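Local coordinates for protein OXA-46 oxacillinase (Pseudomonas aeruginosa, PDB 3IF6) that probably hydrolyses beta-lactam antibiotics to substituted beta-amino acids as a class D serine beta-lactamase, conferring antibiotic resistance, at residues B[61-66]-B[236-241]; B[76-81]-B[123-128]; B[86-89]-B[94-97]; B[150-155]-B[161-166]; B[181-184]-B[189-192]. One frame throughout, in Å; residues are numbered along the deposited sequence.

Contact 1: residues B[61-66]-B[236-241]. With EDO (1,2-ethanediol), chain L.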
# COMPACT_ATOMS: atom_id res chain seq x y z
N GLN B 61 -19.35 17.92 -17.37
CA GLN B 61 -19.18 18.85 -16.27
C GLN B 61 -20.40 18.94 -15.36
O GLN B 61 -20.27 19.16 -14.15
CB GLN B 61 -18.83 20.23 -16.82
CG GLN B 61 -18.54 21.27 -15.73
CD GLN B 61 -17.43 20.84 -14.75
OE1 GLN B 61 -16.31 20.54 -15.16
NE2 GLN B 61 -17.75 20.82 -13.46
N GLU B 62 -21.59 18.78 -15.95
CA GLU B 62 -22.83 18.94 -15.20
C GLU B 62 -23.01 17.78 -14.25
O GLU B 62 -23.43 17.96 -13.11
CB GLU B 62 -24.04 19.04 -16.14
CG GLU B 62 -24.08 20.28 -17.06
CD GLU B 62 -22.90 20.37 -18.05
OE1 GLU B 62 -22.16 21.38 -18.00
OE2 GLU B 62 -22.72 19.42 -18.86
N ARG B 63 -22.70 16.58 -14.76
CA ARG B 63 -22.87 15.33 -14.02
C ARG B 63 -21.74 15.18 -13.01
O ARG B 63 -22.00 14.88 -11.85
CB ARG B 63 -22.90 14.13 -14.97
CG ARG B 63 -23.67 12.98 -14.36
CD ARG B 63 -23.28 11.63 -14.96
NE ARG B 63 -23.50 10.57 -14.00
CZ ARG B 63 -24.44 9.63 -14.09
NH1 ARG B 63 -25.26 9.61 -15.13
NH2 ARG B 63 -24.55 8.71 -13.14
N ALA B 64 -20.55 15.56 -13.41
CA ALA B 64 -19.40 15.56 -12.57
C ALA B 64 -19.67 16.45 -11.37
O ALA B 64 -19.20 16.18 -10.31
CB ALA B 64 -18.24 16.05 -13.31
N ALA B 65 -20.42 17.52 -11.55
CA ALA B 65 -20.86 18.36 -10.46
C ALA B 65 -22.05 17.87 -9.67
O ALA B 65 -22.34 18.40 -8.64
CB ALA B 65 -21.12 19.72 -10.94
N LYS B 66 -22.77 16.87 -10.17
CA LYS B 66 -23.94 16.38 -9.43
C LYS B 66 -23.61 15.34 -8.32
O LYS B 66 -22.75 14.48 -8.48
CB LYS B 66 -25.08 15.88 -10.32
CG LYS B 66 -26.31 15.53 -9.42
CD LYS B 66 -27.59 15.13 -10.10
CE LYS B 66 -27.40 13.96 -11.01
NZ LYS B 66 -28.75 13.35 -11.24
N ASN B 236 -18.48 8.04 -12.20
CA ASN B 236 -19.74 7.36 -11.96
C ASN B 236 -20.52 7.00 -13.23
O ASN B 236 -20.25 7.51 -14.33
CB ASN B 236 -20.59 7.96 -10.81
CG ASN B 236 -21.00 9.43 -11.05
OD1 ASN B 236 -20.70 10.30 -10.23
ND2 ASN B 236 -21.73 9.69 -12.13
N ILE B 237 -21.39 6.01 -13.12
CA ILE B 237 -22.17 5.57 -14.26
C ILE B 237 -23.50 5.08 -13.74
O ILE B 237 -23.59 4.59 -12.60
CB ILE B 237 -21.48 4.45 -15.12
CG1 ILE B 237 -20.85 3.35 -14.26
CG2 ILE B 237 -20.47 5.04 -16.12
CD1 ILE B 237 -20.70 2.00 -15.02
N ASP B 238 -24.54 5.28 -14.53
CA ASP B 238 -25.82 4.61 -14.30
C ASP B 238 -25.63 3.09 -14.51
O ASP B 238 -24.77 2.66 -15.29
CB ASP B 238 -26.88 5.14 -15.23
CG ASP B 238 -27.14 6.62 -15.06
OD1 ASP B 238 -27.16 7.15 -13.93
OD2 ASP B 238 -27.36 7.27 -16.08
N THR B 239 -26.42 2.30 -13.79
CA THR B 239 -26.34 0.86 -13.93
C THR B 239 -27.73 0.26 -14.10
O THR B 239 -28.26 -0.29 -13.12
CB THR B 239 -25.59 0.17 -12.75
OG1 THR B 239 -26.26 0.46 -11.54
CG2 THR B 239 -24.12 0.59 -12.64
N PRO B 240 -28.30 0.34 -15.33
CA PRO B 240 -29.63 -0.20 -15.52
C PRO B 240 -29.61 -1.73 -15.55
O PRO B 240 -30.64 -2.35 -15.23
CB PRO B 240 -30.04 0.40 -16.87
CG PRO B 240 -28.75 0.45 -17.63
CD PRO B 240 -27.79 0.94 -16.58
N ASN B 241 -28.47 -2.32 -15.86
CA ASN B 241 -28.29 -3.75 -15.88
C ASN B 241 -27.74 -4.26 -14.56
O ASN B 241 -27.43 -5.41 -14.41
CB ASN B 241 -27.48 -4.20 -17.07
CG ASN B 241 -28.09 -3.80 -18.35
OD1 ASN B 241 -29.17 -4.17 -18.65
ND2 ASN B 241 -27.39 -3.02 -19.10
C1 EDO L . -22.51 19.71 -5.84
O1 EDO L . -21.18 20.23 -5.84
C2 EDO L . -23.52 20.78 -6.23
O2 EDO L . -24.29 20.34 -7.37
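Arg63 turns CG away from its own backbone N (chi1 -154°) and runs extended from CG to NE, which carries its guanidinium across to the strand end; Asp238, with CG anti to the carbonyl carbon (chi1 -61°), brings its carboxylate up to the same group. The salt bridge rests mainly on Arg63 NH2, 3.1 Å from Asp238 OD1. The acceptor lies close to the guanidinium plane, at its edge, whereas OD1 receives the donor from above the carboxylate plane. The two flat groups are thus twisted rather than coplanar, 56° apart. Arg63 NH1 adds two weak bonds, one to Asp238 OD1 and one to Asp238 OD2, each 3.3 Å long, and both terminal nitrogens therefore face the acid. The side chain of Asn236 lies near the NE side of the guanidinium, its amide orientation uncertain, and the strand meets Arg63 at two alternate residues. Ile237 between them turns its side chain off, and its carbonyl carbon lies 3.8 Å from Arg63 NH2. Just after helix 61-64, a 1,2-ethanediol probably left from crystallisation donates from its O2 to Ala65 O at 3.0 Å. The contact joins this short helix to the end of strand 229-238 in the main sheet of this penicillin-recognising fold. Asn236 and Asp238 pair through their backbones with Ala43 and Glu41, Ile237 with Gly218, while Arg63 also packs on Tyr68 of strand 67-68 and on Ala43 of strand 42-48, and Ala64 turns to Val45 and to His169 of helix 168-179.

Contact 2: residues B[76-81]-B[123-128]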
# COMPACT_ATOMS: atom_id res chain seq x y z
N ILE B 76 -13.81 4.81 2.83
CA ILE B 76 -12.62 5.68 3.05
C ILE B 76 -12.76 6.70 4.22
O ILE B 76 -12.07 6.56 5.24
CB ILE B 76 -12.18 6.36 1.73
CG1 ILE B 76 -11.99 5.27 0.66
CG2 ILE B 76 -10.91 7.17 1.94
CD1 ILE B 76 -11.92 5.76 -0.76
N PRO B 77 -13.65 7.71 4.10
CA PRO B 77 -13.82 8.56 5.30
C PRO B 77 -14.32 7.78 6.54
O PRO B 77 -13.86 8.04 7.68
CB PRO B 77 -14.88 9.59 4.87
CG PRO B 77 -15.57 8.99 3.63
CD PRO B 77 -14.51 8.15 2.97
N HIS B 78 -15.20 6.81 6.32
CA HIS B 78 -15.77 6.07 7.44
C HIS B 78 -14.72 5.40 8.32
O HIS B 78 -14.90 5.36 9.54
CB HIS B 78 -16.82 5.04 7.01
CG HIS B 78 -17.91 4.85 8.02
ND1 HIS B 78 -19.05 4.11 7.78
CD2 HIS B 78 -18.07 5.38 9.27
CE1 HIS B 78 -19.84 4.16 8.84
NE2 HIS B 78 -19.27 4.92 9.76
N THR B 79 -13.64 4.90 7.71
CA THR B 79 -12.61 4.17 8.44
C THR B 79 -11.78 5.13 9.31
O THR B 79 -11.48 4.83 10.48
CB THR B 79 -11.75 3.29 7.48
OG1 THR B 79 -12.61 2.36 6.81
CG2 THR B 79 -10.70 2.49 8.23
N LEU B 80 -11.44 6.28 8.75
CA LEU B 80 -10.91 7.43 9.51
C LEU B 80 -11.81 7.81 10.71
O LEU B 80 -11.30 7.95 11.83
CB LEU B 80 -10.70 8.63 8.58
CG LEU B 80 -9.74 8.43 7.38
CD1 LEU B 80 -9.96 9.51 6.32
CD2 LEU B 80 -8.28 8.40 7.80
N PHE B 81 -13.13 7.96 10.51
CA PHE B 81 -14.04 8.26 11.64
C PHE B 81 -13.91 7.19 12.72
O PHE B 81 -13.77 7.51 13.90
CB PHE B 81 -15.55 8.32 11.24
CG PHE B 81 -15.91 9.37 10.21
CD1 PHE B 81 -14.96 10.16 9.59
CD2 PHE B 81 -17.24 9.51 9.81
CE1 PHE B 81 -15.32 11.08 8.61
CE2 PHE B 81 -17.60 10.46 8.84
CZ PHE B 81 -16.65 11.24 8.25
N TRP B 123 -22.35 -5.28 8.24
CA TRP B 123 -22.42 -5.21 9.69
C TRP B 123 -21.26 -4.49 10.40
O TRP B 123 -21.47 -3.84 11.44
CB TRP B 123 -22.65 -6.59 10.27
CG TRP B 123 -21.47 -7.49 10.41
CD1 TRP B 123 -21.03 -8.43 9.52
CD2 TRP B 123 -20.60 -7.57 11.54
NE1 TRP B 123 -19.93 -9.08 10.03
CE2 TRP B 123 -19.64 -8.58 11.27
CE3 TRP B 123 -20.54 -6.88 12.76
CZ2 TRP B 123 -18.63 -8.91 12.17
CZ3 TRP B 123 -19.54 -7.21 13.67
CH2 TRP B 123 -18.58 -8.22 13.36
N VAL B 124 -20.04 -4.61 9.86
CA VAL B 124 -18.88 -3.96 10.46
C VAL B 124 -19.00 -2.43 10.43
O VAL B 124 -18.78 -1.75 11.46
CB VAL B 124 -17.50 -4.47 9.83
CG1 VAL B 124 -16.32 -3.54 10.23
CG2 VAL B 124 -17.22 -5.92 10.21
N TYR B 125 -19.34 -1.90 9.27
CA TYR B 125 -19.39 -0.46 9.09
C TYR B 125 -20.63 0.11 9.73
O TYR B 125 -20.68 1.30 10.04
CB TYR B 125 -19.30 -0.09 7.60
CG TYR B 125 -17.87 -0.13 7.12
CD1 TYR B 125 -17.39 -1.22 6.39
CD2 TYR B 125 -16.99 0.90 7.43
CE1 TYR B 125 -16.08 -1.27 5.98
CE2 TYR B 125 -15.68 0.85 7.04
CZ TYR B 125 -15.24 -0.24 6.31
OH TYR B 125 -13.96 -0.27 5.93
N GLU B 126 -21.63 -0.75 9.93
CA GLU B 126 -22.83 -0.40 10.68
C GLU B 126 -22.55 -0.34 12.17
O GLU B 126 -23.02 0.58 12.84
CB GLU B 126 -23.96 -1.39 10.40
CG GLU B 126 -24.59 -1.14 9.08
CD GLU B 126 -25.70 -2.06 8.75
OE1 GLU B 126 -25.85 -3.10 9.43
OE2 GLU B 126 -26.43 -1.73 7.80
N LEU B 127 -21.78 -1.31 12.69
CA LEU B 127 -21.28 -1.24 14.06
C LEU B 127 -20.32 -0.04 14.31
O LEU B 127 -20.31 0.51 15.40
CB LEU B 127 -20.63 -2.58 14.50
CG LEU B 127 -19.73 -2.64 15.75
CD1 LEU B 127 -20.46 -2.29 17.08
CD2 LEU B 127 -19.05 -4.01 15.84
N PHE B 128 -19.52 0.34 13.31
CA PHE B 128 -18.69 1.55 13.44
C PHE B 128 -19.63 2.74 13.62
O PHE B 128 -19.41 3.59 14.49
CB PHE B 128 -17.85 1.82 12.19
CG PHE B 128 -16.67 0.89 11.99
CD1 PHE B 128 -16.18 0.08 13.01
CD2 PHE B 128 -15.99 0.90 10.77
CE1 PHE B 128 -15.06 -0.75 12.78
CE2 PHE B 128 -14.87 0.08 10.53
CZ PHE B 128 -14.41 -0.74 11.53
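His78 reaches from helix 75-84 toward Tyr125, its imidazole CE1 3.2 Å from the backbone oxygen Tyr125 O. On the same ring ND1 passes Tyr125 CD2 at 3.8 Å; the side chains run past one another from opposing helices, their rings oblique with planes 36° apart. His78 NE2 lies 4.2 Å from Phe128 CB, about one turn further along the second helix. The helix axes stand 10.5 Å apart and cross at 50°, and side chains span the separation. Helix 75-84 carries on from the S-T-F-K motif of the serine beta-lactamases, which holds Ser72, the predicted acyl-ester nucleophile, and Tyr125 has its side chain about 7 Å from that serine. Next in the chain, Thr79 sets OG1 anti to its carbonyl carbon (chi1 -59°), at the edge of the Tyr125 ring and in its plane. There Tyr125 OH donates to Thr79 OG1 over 3.1 Å, while the same threonine oxygen is hydrogen-bonded to Lys75 O in the preceding turn, which holds the hydroxyl between two partners. Around the pair, Thr79 packs on Leu113 and Val193, and His78 meets the rings of Phe74 and Trp159.

Contact 3: residues B[86-89]-B[94-97]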
# COMPACT_ATOMS: atom_id res chain seq x y z
N ASP B 86 -11.99 5.54 17.96
CA ASP B 86 -11.61 4.23 18.53
C ASP B 86 -12.78 3.22 18.54
O ASP B 86 -12.96 2.42 19.48
CB ASP B 86 -10.96 4.38 19.93
CG ASP B 86 -10.22 3.11 20.35
OD1 ASP B 86 -10.63 2.50 21.38
OD2 ASP B 86 -9.27 2.70 19.62
N ALA B 87 -13.59 3.29 17.48
CA ALA B 87 -14.53 2.24 17.15
C ALA B 87 -13.78 1.03 16.54
O ALA B 87 -14.28 -0.08 16.53
CB ALA B 87 -15.61 2.78 16.18
N VAL B 88 -12.58 1.28 16.00
CA VAL B 88 -11.59 0.25 15.67
C VAL B 88 -10.21 0.74 16.14
O VAL B 88 -9.91 1.94 16.16
CB VAL B 88 -11.61 -0.16 14.15
CG1 VAL B 88 -11.34 1.03 13.21
CG2 VAL B 88 -10.69 -1.36 13.87
N ARG B 89 -9.38 -0.22 16.56
CA ARG B 89 -8.11 0.08 17.18
C ARG B 89 -6.97 0.17 16.14
O ARG B 89 -6.18 1.13 16.13
CB ARG B 89 -7.86 -1.03 18.20
CG ARG B 89 -6.54 -1.04 18.92
CD ARG B 89 -6.68 -2.03 20.10
NE ARG B 89 -7.41 -3.27 19.78
CZ ARG B 89 -8.60 -3.62 20.27
NH1 ARG B 89 -9.25 -2.82 21.10
NH2 ARG B 89 -9.16 -4.77 19.92
N VAL B 94 -9.95 -7.80 15.32
CA VAL B 94 -10.75 -8.83 14.68
C VAL B 94 -12.23 -8.60 14.97
O VAL B 94 -12.63 -8.43 16.14
CB VAL B 94 -10.37 -10.27 15.16
CG1 VAL B 94 -11.43 -11.27 14.79
CG2 VAL B 94 -9.08 -10.73 14.53
N PHE B 95 -13.03 -8.62 13.90
CA PHE B 95 -14.48 -8.58 13.98
C PHE B 95 -15.08 -9.88 13.51
O PHE B 95 -14.77 -10.34 12.41
CB PHE B 95 -14.99 -7.41 13.16
CG PHE B 95 -14.48 -6.12 13.64
CD1 PHE B 95 -13.32 -5.60 13.12
CD2 PHE B 95 -15.15 -5.43 14.68
CE1 PHE B 95 -12.80 -4.39 13.58
CE2 PHE B 95 -14.66 -4.21 15.15
CZ PHE B 95 -13.47 -3.69 14.58
N ARG B 96 -15.91 -10.50 14.35
CA ARG B 96 -16.41 -11.85 14.09
C ARG B 96 -17.91 -11.84 14.33
O ARG B 96 -18.37 -11.56 15.44
CB ARG B 96 -15.69 -12.89 14.99
CG ARG B 96 -16.12 -14.37 14.80
CD ARG B 96 -16.08 -14.82 13.35
NE ARG B 96 -16.39 -16.25 13.19
CZ ARG B 96 -15.47 -17.21 13.03
NH1 ARG B 96 -14.18 -16.91 12.98
NH2 ARG B 96 -15.86 -18.47 12.89
N TRP B 97 -18.66 -12.10 13.26
CA TRP B 97 -20.11 -12.23 13.30
C TRP B 97 -20.51 -13.13 14.45
O TRP B 97 -19.96 -14.22 14.61
CB TRP B 97 -20.60 -12.84 11.97
CG TRP B 97 -22.08 -13.06 11.87
CD1 TRP B 97 -22.74 -14.26 11.73
CD2 TRP B 97 -23.10 -12.04 11.88
NE1 TRP B 97 -24.10 -14.04 11.69
CE2 TRP B 97 -24.34 -12.69 11.76
CE3 TRP B 97 -23.07 -10.64 11.99
CZ2 TRP B 97 -25.55 -11.99 11.75
CZ3 TRP B 97 -24.27 -9.94 11.98
CH2 TRP B 97 -25.50 -10.62 11.86
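Val88 and Phe95 meet through a single methyl branch and the outer end of a ring. Val88 places CG1 in the slot between its backbone N and carbonyl carbon (chi1 59°), which swings CG2 to the far side from N and toward the phenylalanine. Phe95 keeps CG beside its backbone N (chi1 -61°), which aims the long axis of the ring, and with it CZ, at Val88; chi2 of 91° turns the ring about that axis and brings the CE1 edge round to Val88 CG2. This methyl then lies equally far from two ring atoms, 3.7 Å from Phe95 CZ and 3.7 Å from Phe95 CE1. It sits in the ring plane, so Val88 approaches edge-on; the two side chains cross at about a right angle. Val88 CB adds a 4.0 Å approach to Phe95 CZ, and the backbone oxygen Ala87 O comes to the same CZ at 4.2 Å, again at the ring edge. The side-chain contact is apolar, and no hydrogen bond joins the segments. Just before it, helix 75-84 is ended by a Schellman motif, with Asp86 at positive phi and two bonds back into the last turn. The chain then travels on toward helix 113-118, and the ring of Phe95 links two nearby parts of the first half of that connection. Val88 also packs on Leu83 and, by its backbone, bonds to Ala82. Helix 122-144 supplies Phe128 to Val88, and Trp123 and Val124 to Phe95, whose backbone pairs with Gln111.

Contact 4: residues B[150-155]-B[161-166]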
# COMPACT_ATOMS: atom_id res chain seq x y z
N ASP B 150 -24.80 17.65 5.35
CA ASP B 150 -25.81 17.63 6.34
C ASP B 150 -26.80 16.74 5.75
O ASP B 150 -27.25 16.93 4.66
CB ASP B 150 -26.42 18.98 6.57
CG ASP B 150 -25.70 19.73 7.60
OD1 ASP B 150 -25.22 20.83 7.28
OD2 ASP B 150 -25.59 19.21 8.71
N PRO B 151 -27.21 15.78 6.52
CA PRO B 151 -28.18 14.87 5.99
C PRO B 151 -29.36 15.15 6.82
O PRO B 151 -29.21 15.51 7.96
CB PRO B 151 -27.59 13.52 6.33
CG PRO B 151 -26.18 13.78 6.47
CD PRO B 151 -26.11 15.05 7.15
N SER B 152 -30.53 15.04 6.26
CA SER B 152 -31.68 15.26 7.05
C SER B 152 -31.68 14.21 8.17
O SER B 152 -31.96 14.52 9.31
CB SER B 152 -32.91 15.18 6.18
OG SER B 152 -33.92 14.44 6.81
N THR B 153 -31.32 12.97 7.89
CA THR B 153 -31.23 12.03 8.99
C THR B 153 -29.96 11.20 8.93
O THR B 153 -29.29 11.20 7.94
CB THR B 153 -32.55 11.27 9.29
OG1 THR B 153 -32.35 10.29 10.30
CG2 THR B 153 -33.11 10.63 8.08
N ILE B 154 -29.58 10.58 10.03
CA ILE B 154 -28.30 9.86 10.11
C ILE B 154 -28.34 8.65 11.04
O ILE B 154 -27.30 8.04 11.31
CB ILE B 154 -27.15 10.82 10.51
CG1 ILE B 154 -26.25 11.08 9.31
CG2 ILE B 154 -26.33 10.27 11.67
CD1 ILE B 154 -25.05 11.95 9.63
N LYS B 155 -29.55 8.31 11.50
CA LYS B 155 -29.76 7.15 12.39
C LYS B 155 -29.58 5.83 11.63
O LYS B 155 -29.27 4.81 12.26
CB LYS B 155 -31.15 7.18 13.04
CG LYS B 155 -31.44 8.40 13.89
CD LYS B 155 -32.91 8.44 14.32
CE LYS B 155 -33.09 8.10 15.80
NZ LYS B 155 -32.72 9.26 16.68
N ASP B 161 -28.29 5.22 1.89
CA ASP B 161 -29.77 5.35 1.94
C ASP B 161 -30.32 6.66 1.33
O ASP B 161 -31.54 6.86 1.28
CB ASP B 161 -30.31 5.15 3.38
CG ASP B 161 -30.00 6.34 4.31
OD1 ASP B 161 -29.42 7.34 3.87
OD2 ASP B 161 -30.33 6.29 5.50
N GLY B 162 -29.42 7.55 0.91
CA GLY B 162 -29.77 8.77 0.23
C GLY B 162 -29.46 10.00 1.05
O GLY B 162 -29.31 11.11 0.52
N ASN B 163 -29.34 9.83 2.37
CA ASN B 163 -29.12 11.00 3.21
C ASN B 163 -27.82 11.73 2.94
O ASN B 163 -27.74 12.93 3.14
CB ASN B 163 -29.29 10.66 4.67
CG ASN B 163 -30.74 10.75 5.10
OD1 ASN B 163 -31.27 11.84 5.32
ND2 ASN B 163 -31.40 9.60 5.19
N LEU B 164 -26.82 11.03 2.43
CA LEU B 164 -25.54 11.67 2.17
C LEU B 164 -25.21 11.51 0.73
O LEU B 164 -25.35 10.43 0.18
CB LEU B 164 -24.42 11.08 3.04
CG LEU B 164 -23.03 11.67 2.82
CD1 LEU B 164 -22.87 13.03 3.55
CD2 LEU B 164 -21.96 10.67 3.24
N LYS B 165 -24.81 12.60 0.11
CA LYS B 165 -24.53 12.59 -1.32
C LYS B 165 -23.29 13.40 -1.54
O LYS B 165 -23.02 14.34 -0.80
CB LYS B 165 -25.71 13.13 -2.13
CG LYS B 165 -26.99 12.30 -1.98
CD LYS B 165 -27.63 11.96 -3.32
CE LYS B 165 -28.86 12.78 -3.59
NZ LYS B 165 -30.12 12.10 -3.14
N ILE B 166 -22.51 12.99 -2.54
CA ILE B 166 -21.26 13.65 -2.86
C ILE B 166 -21.10 13.55 -4.36
O ILE B 166 -21.74 12.72 -5.00
CB ILE B 166 -20.04 13.00 -2.11
CG1 ILE B 166 -18.81 13.92 -2.20
CG2 ILE B 166 -19.80 11.53 -2.57
CD1 ILE B 166 -17.46 13.31 -1.82
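Asn163 is gripped in an uncommon way: Thr153 N donates to its side-chain oxygen OD1 at 2.8 Å from well above the amide plane, 58° out of it, rather than along a lone pair. The N-H itself points well, at 161°. The other end of the amide is also held, since Asn163 ND2 donates to Asp161 OD1 at 3.3 Å, with the acceptor near the amide plane. That carboxylate oxygen takes a second bond from the backbone, Asn163 N, at 2.9 Å, an Asx turn, and both donors come from one face of the carboxylate. The bonds at the two ends of the amide, from Thr153 N to OD1 and from ND2 to Asp161 OD1, fix its rotation, with OD1 facing the opposite segment. Thr153 sets OG1 away from its backbone N (chi1 175°), which puts CG2 in the slot between backbone N and carbonyl carbon and lays it beside the amide, 3.5 Å from Asn163 ND2. The two segments, separated by five residues, belong to what corresponds to the omega loop of class D beta-lactamases, between helix 122-144 and strand 166-167; Leu164 has its side chain about 11 Å from that of Ser72. Pro151 closes the other end of the contact. Its ring carbon CB presses on the backbone oxygen Asn163 O at 3.2 Å and on Asn163 CB at 3.7 Å, while Pro151 CG touches Leu164 CD1 loosely at 4.5 Å. Helix 122-144 lies against these segments: Arg138 NH1 bonds to Pro151 O, and Leu141 packs on both Ile154 and Leu164, which also meets Phe74.

Contact 5: residues B[181-184]-B[189-192]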
# COMPACT_ATOMS: atom_id res chain seq x y z
N ASN B 181 -2.04 14.13 3.31
CA ASN B 181 -2.13 14.01 4.77
C ASN B 181 -2.78 15.21 5.43
O ASN B 181 -2.71 15.40 6.65
CB ASN B 181 -0.76 13.63 5.39
CG ASN B 181 -0.17 12.38 4.75
OD1 ASN B 181 -0.79 11.30 4.82
ND2 ASN B 181 0.97 12.52 4.07
N GLN B 182 -3.50 15.97 4.59
CA GLN B 182 -4.15 17.22 4.97
C GLN B 182 -5.44 17.09 5.77
O GLN B 182 -5.95 18.10 6.26
CB GLN B 182 -4.46 18.06 3.73
CG GLN B 182 -3.26 18.45 2.86
CD GLN B 182 -3.65 19.40 1.71
OE1 GLN B 182 -4.75 19.31 1.12
NE2 GLN B 182 -2.75 20.33 1.39
N LEU B 183 -6.00 15.89 5.92
CA LEU B 183 -7.27 15.73 6.63
C LEU B 183 -7.15 15.85 8.16
O LEU B 183 -6.11 15.52 8.74
CB LEU B 183 -7.93 14.40 6.24
CG LEU B 183 -8.59 14.28 4.86
CD1 LEU B 183 -8.87 12.80 4.54
CD2 LEU B 183 -9.87 15.13 4.75
N PRO B 184 -8.24 16.27 8.84
CA PRO B 184 -8.18 16.46 10.31
C PRO B 184 -8.04 15.17 11.15
O PRO B 184 -8.64 15.04 12.24
CB PRO B 184 -9.50 17.20 10.63
CG PRO B 184 -10.45 16.71 9.59
CD PRO B 184 -9.58 16.60 8.31
N HIS B 189 -3.52 7.29 10.91
CA HIS B 189 -4.85 6.88 10.48
C HIS B 189 -5.06 7.11 8.99
O HIS B 189 -5.64 6.28 8.30
CB HIS B 189 -5.92 7.62 11.29
CG HIS B 189 -6.01 7.19 12.72
ND1 HIS B 189 -5.44 6.03 13.21
CD2 HIS B 189 -6.65 7.77 13.77
CE1 HIS B 189 -5.72 5.92 14.50
NE2 HIS B 189 -6.45 6.96 14.87
N GLN B 190 -4.58 8.24 8.49
CA GLN B 190 -4.61 8.55 7.08
C GLN B 190 -3.73 7.58 6.29
O GLN B 190 -4.12 7.12 5.21
CB GLN B 190 -4.21 10.02 6.87
CG GLN B 190 -5.21 11.05 7.45
CD GLN B 190 -4.80 12.50 7.16
OE1 GLN B 190 -4.90 12.97 6.02
NE2 GLN B 190 -4.33 13.20 8.19
N ARG B 191 -2.57 7.22 6.83
CA ARG B 191 -1.65 6.31 6.17
C ARG B 191 -2.22 4.90 6.13
O ARG B 191 -2.04 4.17 5.14
CB ARG B 191 -0.29 6.30 6.89
CG ARG B 191 0.39 7.68 6.97
CD ARG B 191 1.89 7.57 7.27
NE ARG B 191 2.55 8.88 7.12
CZ ARG B 191 3.02 9.38 5.97
NH1 ARG B 191 2.94 8.69 4.84
NH2 ARG B 191 3.58 10.57 5.95
N LEU B 192 -2.91 4.53 7.20
CA LEU B 192 -3.54 3.21 7.33
C LEU B 192 -4.63 3.09 6.26
O LEU B 192 -4.65 2.11 5.51
CB LEU B 192 -4.11 2.96 8.75
CG LEU B 192 -4.99 1.72 8.97
CD1 LEU B 192 -4.32 0.44 8.43
CD2 LEU B 192 -5.39 1.54 10.43
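Gln190 projects its amide from helix 187-196 into the turn of Asn181 to Leu183, its two ends used by different backbone groups. Its CG lies beside the backbone N (chi1 -66°) and the chain runs extended beyond, which carries the amide into the turn, where both bonds are bent. On the oxygen side Leu183 N donates to Gln190 OE1 over 3.1 Å, from above the amide plane rather than along a lone pair. On the nitrogen side Gln190 NE2 donates to Asn181 O, also at 3.1 Å; its stronger partner is Phe185 O, further along the loop. This buried amide thereby bonds to backbone groups of the connection between two helices. The side chain of Leu183 joins in, its CB 3.4 Å from Gln190 OE1. The turn itself ends helix 168-179 in a Schellman motif, with Asn181 at positive phi as the C-prime residue, after which the chain leads by Pro184 into helix 187-196. Asn181 and Gln190 cross obliquely, their amide planes 69° apart, and Asn181 OD1 comes to 4.2 Å of Gln190 CB; the polar partner of this oxygen is Lys194. The Asn181 amide turns its other end to Arg191: CG lies over one face of the guanidinium, the two side chains crossing at about a right angle, with Asn181 ND2 3.8 Å from Arg191 NH2. Both nitrogens find partners outside the two segments, on a neighbouring subunit, whose acidic side chains form a salt bridge with Arg191 NH2 and a weak hydrogen bond with Asn181 ND2.

In the fold
All five contacts belong to one transpeptidase-like domain. Contact 1 joins chain parts 170 residues apart, linking helix 61-64 to the end of strand 229-238 of the main sheet, and every other contact lies between its segments in sequence. Contact 2 joins helices 75-84 and 122-144; contact 3, in the loop between helices 75-84 and 113-118, packs beside them, its centre 10 Å from that of contact 2, with Trp123 on Phe95 and Trp97. Contact 4 comes next, about 7 Å from contact 2 at the nearest atoms. Contact 5 follows and touches contact 2 through Leu80. Contacts 2, 3 and 5 thus gather round helix 75-84, which follows Ser72, the predicted nucleophile, and contact 5 also reaches the partner subunit.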